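Local coordinates for heme-binding protein A (Haemophilus parasuis 29755, PDB 3TPA), which probably binds glutathione as a periplasmic solute-binding protein of an ABC-type uptake system, at residues A291-T296 with I471-S476; F333-A338 with W379-V384. The protein carries 1 engineered substitution. All coordinates share one frame; numbering follows the deposited sequence. Where two conformers were deposited one is given.

Contact 1: A291-T296 with I471-S476; sequences ALHHAT and IFQQNS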
loop_
_atom_site.group_PDB
_atom_site.type_symbol
_atom_site.label_atom_id
_atom_site.label_comp_id
_atom_site.label_asym_id
_atom_site.label_seq_id
_atom_site.Cartn_x
_atom_site.Cartn_y
_atom_site.Cartn_z
ATOM N N ALA A 291 20.871 -19.488 -12.063
ATOM C CA ALA A 291 20.449 -20.192 -13.276
ATOM C C ALA A 291 18.933 -20.084 -13.536
ATOM O O ALA A 291 18.495 -19.766 -14.655
ATOM C CB ALA A 291 20.887 -21.672 -13.224
ATOM N N LEU A 292 18.133 -20.364 -12.515
ATOM C CA LEU A 292 16.674 -20.260 -12.634
ATOM C C LEU A 292 16.254 -18.847 -12.975
ATOM O O LEU A 292 15.247 -18.631 -13.645
ATOM C CB LEU A 292 16.016 -20.685 -11.327
ATOM C CG LEU A 292 16.297 -22.143 -10.999
ATOM C CD1 LEU A 292 15.657 -22.532 -9.693
ATOM C CD2 LEU A 292 15.822 -23.052 -12.158
ATOM N N HIS A 293 17.041 -17.884 -12.498
ATOM C CA HIS A 293 16.799 -16.452 -12.744
ATOM C C HIS A 293 17.067 -16.161 -14.226
ATOM O O HIS A 293 16.253 -15.537 -14.901
ATOM C CB HIS A 293 17.689 -15.608 -11.813
ATOM C CG HIS A 293 17.223 -14.199 -11.632
ATOM N ND1 HIS A 293 17.344 -13.518 -10.426
ATOM C CD2 HIS A 293 16.629 -13.339 -12.490
ATOM C CE1 HIS A 293 16.847 -12.306 -10.565
ATOM N NE2 HIS A 293 16.405 -12.167 -11.813
ATOM N N HIS A 294 18.193 -16.650 -14.741
ATOM C CA HIS A 294 18.492 -16.529 -16.171
ATOM C C HIS A 294 17.445 -17.201 -17.044
ATOM O O HIS A 294 17.263 -16.812 -18.185
ATOM C CB HIS A 294 19.873 -17.120 -16.523
ATOM C CG HIS A 294 21.017 -16.198 -16.253
ATOM N ND1 HIS A 294 21.218 -15.035 -16.965
ATOM C CD2 HIS A 294 22.026 -16.269 -15.357
ATOM C CE1 HIS A 294 22.296 -14.421 -16.511
ATOM N NE2 HIS A 294 22.813 -15.156 -15.545
ATOM N N ALA A 295 16.774 -18.220 -16.514
ATOM C CA ALA A 295 15.773 -18.957 -17.279
ATOM C C ALA A 295 14.354 -18.492 -16.973
ATOM O O ALA A 295 13.405 -19.236 -17.168
ATOM C CB ALA A 295 15.903 -20.451 -17.033
ATOM N N THR A 296 14.228 -17.269 -16.468
ATOM C CA THR A 296 12.927 -16.661 -16.199
ATOM C C THR A 296 12.733 -15.553 -17.232
ATOM O O THR A 296 13.430 -14.538 -17.214
ATOM C CB THR A 296 12.814 -16.106 -14.738
ATOM O OG1 THR A 296 13.037 -17.163 -13.801
ATOM C CG2 THR A 296 11.423 -15.518 -14.465
ATOM N N ILE A 471 23.524 -6.796 -2.453
ATOM C CA ILE A 471 23.810 -8.076 -1.802
ATOM C C ILE A 471 22.683 -9.078 -2.060
ATOM O O ILE A 471 22.919 -10.236 -2.453
ATOM C CB ILE A 471 24.025 -7.915 -0.281
ATOM C CG1 ILE A 471 25.336 -7.172 0.009
ATOM C CG2 ILE A 471 24.002 -9.281 0.418
ATOM C CD1 ILE A 471 25.491 -6.733 1.474
ATOM N N PHE A 472 21.455 -8.633 -1.838
ATOM C CA PHE A 472 20.285 -9.450 -2.199
ATOM C C PHE A 472 20.354 -9.944 -3.656
ATOM O O PHE A 472 20.156 -11.124 -3.934
ATOM C CB PHE A 472 18.981 -8.672 -1.988
ATOM C CG PHE A 472 17.888 -9.078 -2.936
ATOM C CD1 PHE A 472 17.169 -10.254 -2.733
ATOM C CD2 PHE A 472 17.601 -8.302 -4.062
ATOM C CE1 PHE A 472 16.150 -10.630 -3.635
ATOM C CE2 PHE A 472 16.614 -8.679 -4.962
ATOM C CZ PHE A 472 15.885 -9.841 -4.747
ATOM N N GLN A 473 20.640 -9.045 -4.588
ATOM C CA GLN A 473 20.662 -9.421 -6.012
ATOM C C GLN A 473 21.731 -10.470 -6.327
ATOM O O GLN A 473 21.471 -11.417 -7.053
ATOM C CB GLN A 473 20.827 -8.186 -6.910
ATOM C CG GLN A 473 20.627 -8.457 -8.424
ATOM C CD GLN A 473 19.166 -8.747 -8.818
ATOM O OE1 GLN A 473 18.335 -9.075 -7.979
ATOM N NE2 GLN A 473 18.861 -8.612 -10.102
ATOM N N GLN A 474 22.923 -10.299 -5.751
ATOM C CA GLN A 474 24.030 -11.240 -5.912
ATOM C C GLN A 474 23.637 -12.664 -5.519
ATOM O O GLN A 474 24.134 -13.636 -6.075
ATOM C CB GLN A 474 25.233 -10.778 -5.065
ATOM C CG GLN A 474 25.967 -9.573 -5.647
ATOM C CD GLN A 474 26.958 -8.924 -4.683
ATOM O OE1 GLN A 474 26.858 -9.066 -3.461
ATOM N NE2 GLN A 474 27.914 -8.188 -5.240
ATOM N N ASN A 475 22.748 -12.777 -4.541
ATOM C CA ASN A 475 22.344 -14.065 -3.992
ATOM C C ASN A 475 21.036 -14.605 -4.553
ATOM O O ASN A 475 20.710 -15.770 -4.349
ATOM C CB ASN A 475 22.275 -13.974 -2.466
ATOM C CG ASN A 475 23.633 -13.883 -1.857
ATOM O OD1 ASN A 475 24.336 -14.877 -1.774
ATOM N ND2 ASN A 475 24.041 -12.684 -1.484
ATOM N N SER A 476 20.296 -13.752 -5.261
ATOM C CA SER A 476 19.075 -14.167 -5.973
ATOM C C SER A 476 18.132 -15.109 -5.194
ATOM O O SER A 476 17.731 -16.149 -5.720
ATOM C CB SER A 476 19.440 -14.807 -7.323
ATOM O OG SER A 476 18.284 -14.989 -8.143
#

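Contact 2: F333-A338 with W379-V384; sequences FNLEKA and WAKIGV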
loop_
_atom_site.group_PDB
_atom_site.type_symbol
_atom_site.label_atom_id
_atom_site.label_comp_id
_atom_site.label_asym_id
_atom_site.label_seq_id
_atom_site.Cartn_x
_atom_site.Cartn_y
_atom_site.Cartn_z
ATOM N N PHE A 333 17.699 -12.908 -19.561
ATOM C CA PHE A 333 17.104 -14.184 -19.965
ATOM C C PHE A 333 17.953 -14.834 -21.063
ATOM O O PHE A 333 18.116 -14.288 -22.156
ATOM C CB PHE A 333 15.632 -14.028 -20.396
ATOM C CG PHE A 333 15.003 -15.312 -20.918
ATOM C CD1 PHE A 333 14.742 -16.376 -20.068
ATOM C CD2 PHE A 333 14.680 -15.451 -22.269
ATOM C CE1 PHE A 333 14.181 -17.562 -20.558
ATOM C CE2 PHE A 333 14.109 -16.625 -22.761
ATOM C CZ PHE A 333 13.859 -17.674 -21.915
ATOM N N ASN A 334 18.516 -15.990 -20.733
ATOM C CA ASN A 334 19.436 -16.703 -21.601
ATOM C C ASN A 334 19.480 -18.145 -21.142
ATOM O O ASN A 334 20.131 -18.469 -20.139
ATOM C CB ASN A 334 20.833 -16.070 -21.523
ATOM C CG ASN A 334 21.837 -16.707 -22.482
ATOM O OD1 ASN A 334 21.768 -17.891 -22.798
ATOM N ND2 ASN A 334 22.788 -15.911 -22.935
ATOM N N LEU A 335 18.778 -19.010 -21.859
ATOM C CA LEU A 335 18.689 -20.415 -21.474
ATOM C C LEU A 335 20.039 -21.129 -21.573
ATOM O O LEU A 335 20.382 -21.962 -20.723
ATOM C CB LEU A 335 17.615 -21.137 -22.302
ATOM C CG LEU A 335 16.156 -20.688 -22.049
ATOM C CD1 LEU A 335 15.195 -21.424 -22.954
ATOM C CD2 LEU A 335 15.722 -20.862 -20.586
ATOM N N GLU A 336 20.799 -20.798 -22.613
ATOM C CA GLU A 336 22.104 -21.414 -22.825
ATOM C C GLU A 336 23.005 -21.118 -21.624
ATOM O O GLU A 336 23.638 -22.022 -21.076
ATOM C CB GLU A 336 22.739 -20.907 -24.125
ATOM C CG GLU A 336 23.509 -21.969 -24.893
ATOM C CD GLU A 336 24.415 -21.377 -25.961
ATOM O OE1 GLU A 336 24.912 -20.243 -25.763
ATOM O OE2 GLU A 336 24.633 -22.046 -26.996
ATOM N N LYS A 337 23.039 -19.856 -21.203
ATOM C CA LYS A 337 23.804 -19.464 -20.019
ATOM C C LYS A 337 23.266 -20.152 -18.765
ATOM O O LYS A 337 24.036 -20.554 -17.885
ATOM C CB LYS A 337 23.784 -17.946 -19.827
ATOM C CG LYS A 337 24.864 -17.416 -18.900
ATOM C CD LYS A 337 24.814 -15.899 -18.804
ATOM C CE LYS A 337 25.899 -15.239 -19.648
ATOM N NZ LYS A 337 25.910 -13.752 -19.513
ATOM N N ALA A 338 21.940 -20.290 -18.689
ATOM C CA ALA A 338 21.299 -20.922 -17.533
ATOM C C ALA A 338 21.714 -22.381 -17.392
ATOM O O ALA A 338 22.100 -22.821 -16.318
ATOM C CB ALA A 338 19.760 -20.809 -17.623
ATOM N N TRP A 379 12.052 -23.550 -17.784
ATOM C CA TRP A 379 12.864 -24.338 -16.871
ATOM C C TRP A 379 13.086 -25.759 -17.416
ATOM O O TRP A 379 14.177 -26.312 -17.295
ATOM C CB TRP A 379 12.260 -24.362 -15.463
ATOM C CG TRP A 379 12.439 -23.063 -14.674
ATOM C CD1 TRP A 379 12.947 -21.877 -15.130
ATOM C CD2 TRP A 379 12.118 -22.850 -13.293
ATOM N NE1 TRP A 379 12.936 -20.935 -14.129
ATOM C CE2 TRP A 379 12.434 -21.506 -12.990
ATOM C CE3 TRP A 379 11.576 -23.661 -12.289
ATOM C CZ2 TRP A 379 12.243 -20.958 -11.721
ATOM C CZ3 TRP A 379 11.371 -23.114 -11.032
ATOM C CH2 TRP A 379 11.712 -21.776 -10.757
ATOM N N ALA A 380 12.058 -26.342 -18.026
ATOM C CA ALA A 380 12.164 -27.696 -18.586
ATOM C C ALA A 380 13.271 -27.796 -19.629
ATOM O O ALA A 380 14.005 -28.788 -19.683
ATOM C CB ALA A 380 10.837 -28.137 -19.191
ATOM N N LYS A 381 13.385 -26.756 -20.449
ATOM C CA LYS A 381 14.411 -26.698 -21.484
ATOM C C LYS A 381 15.840 -26.729 -20.941
ATOM O O LYS A 381 16.769 -27.026 -21.676
ATOM C CB LYS A 381 14.231 -25.460 -22.362
ATOM C CG LYS A 381 12.958 -25.454 -23.190
ATOM C CD LYS A 381 12.922 -24.218 -24.079
ATOM C CE LYS A 381 11.619 -23.453 -23.927
ATOM N NZ LYS A 381 11.656 -22.126 -24.605
ATOM N N ILE A 382 16.033 -26.416 -19.667
ATOM C CA ILE A 382 17.381 -26.521 -19.096
ATOM C C ILE A 382 17.503 -27.704 -18.146
ATOM O O ILE A 382 18.441 -27.788 -17.366
ATOM C CB ILE A 382 17.853 -25.233 -18.395
ATOM C CG1 ILE A 382 17.040 -24.972 -17.121
ATOM C CG2 ILE A 382 17.794 -24.054 -19.349
ATOM C CD1 ILE A 382 17.630 -23.873 -16.252
ATOM N N GLY A 383 16.543 -28.617 -18.223
ATOM C CA GLY A 383 16.605 -29.847 -17.461
ATOM C C GLY A 383 16.019 -29.762 -16.069
ATOM O O GLY A 383 16.156 -30.694 -15.281
ATOM N N VAL A 384 15.376 -28.640 -15.753
ATOM C CA VAL A 384 14.702 -28.512 -14.457
ATOM C C VAL A 384 13.232 -28.890 -14.621
ATOM O O VAL A 384 12.464 -28.172 -15.273
ATOM C CB VAL A 384 14.786 -27.090 -13.881
ATOM C CG1 VAL A 384 13.848 -26.949 -12.673
ATOM C CG2 VAL A 384 16.212 -26.745 -13.499
#

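Contact 1: A291-T296 with I471-S476
Gln-473 is the first residue of 471-476 to meet 291-296. Its amide end reaches the His-293 ring obliquely, with NE2 4.2 Å from His-293 CE1. This is a loose approach, and Gln-473 NE2 gives its hydrogen bond to the carbonyl of Pro-329. Next, Asn-475 closes the helix on itself. Its ND2 donates to Ile-471 O at 2.9 Å from above the carbonyl plane, while its own backbone N reaches that oxygen from the opposite face. Ser-476 then leaves the helix with positive phi and makes the hydrogen bond across the contact. Its OG lies 2.9 Å from His-293 ND1, at the ring edge near the plane, and the angle of 165° makes the bond nearly straight. Either group could be the donor. His-293 CG is anti to the backbone N (chi1 -160°), which carries the ring across to the serine. At the far side of the ring, His-293 NE2 is hydrogen-bonded to Lys-298 NZ, so both ring nitrogens are engaged and the rotation of this buried imidazole is fixed. The arrangement is a polar link between two helix C-termini, those of 286-294 and 458-475, within the periplasmic-binding-protein fold of family 5 solute-binding proteins.

Contact 2: F333-A338 with W379-V384
Leu-335 and Ile-382 form the centre of the contact, and their side chains meet at about a right angle. The CG2 methyl of Ile-382 packs 4.0 Å from Leu-335 CD2. It also sits 3.6 Å from Leu-335 O, so the methyl touches the first turn of the helix as well as the leucine branch. The other arm of Ile-382 reaches further along that helix, placing CD1 4.0 Å from Ala-338 CB. Its CG1 stands between the backbone N and the carbonyl carbon (chi1 68°). With this torsion CG2 lies against Leu-335 and just reaches Ala-338, while CD1 extends to Ala-338. The second branch of Leu-335 is used by Lys-381. Here the aliphatic part of the lysine does the touching, with CD 3.8 Å from Leu-335 CD1. The chain bends at chi3 (-128°), and its ammonium end makes a salt bridge with Asp-378.

Each side is positioned by a helix end. Asn-334 is the N-cap of helix 335-344. Its OD1 accepts from Lys-337 N at 2.8 Å, with the N-H above the amide carbonyl plane. Helix 368-381 closes with a Schellman motif. Val-384 N bonds to Trp-379 O at 3.0 Å, Gly-383 N bonds to Ala-380 O at 2.9 Å, and Gly-383 is the C-prime residue with positive phi. Ile-382 N reaches Trp-379 O from the opposite face to Val-384 N. These bonds fix the backbone at Ile-382.

Further out, Ile-382 also touches Lys-339 and Leu-342 of helix 335-344. Val-384 packs on Leu-342, on Leu-292 of helix 286-294 and on Phe-351 and Thr-353 of strand 351-356. The contact thus joins the N-terminus of helix 335-344 to the C-terminus of helix 368-381, just before the chain enters edge strand 384-389 beside strand 351-356.

How the contacts relate
The touching residues of contact 1 are all buried, whereas contact 2 is partly buried and has the exposed Lys-381 at its margin. Their chemistry differs accordingly. Contact 1 depends on one side-chain hydrogen bond, and contact 2 on aliphatic packing without a hydrogen bond across it. They use four different helices, but their centres are only 13 Å apart. Along the chain, contact 2 is nested inside the loop closed by contact 1. Segment 291-296 is the bridge: His-294 O probably accepts from Asn-334 N at 3.0 Å, and Leu-292 O probably accepts from Trp-379 NE1. The end of helix 286-294 therefore adjoins both segments of contact 2.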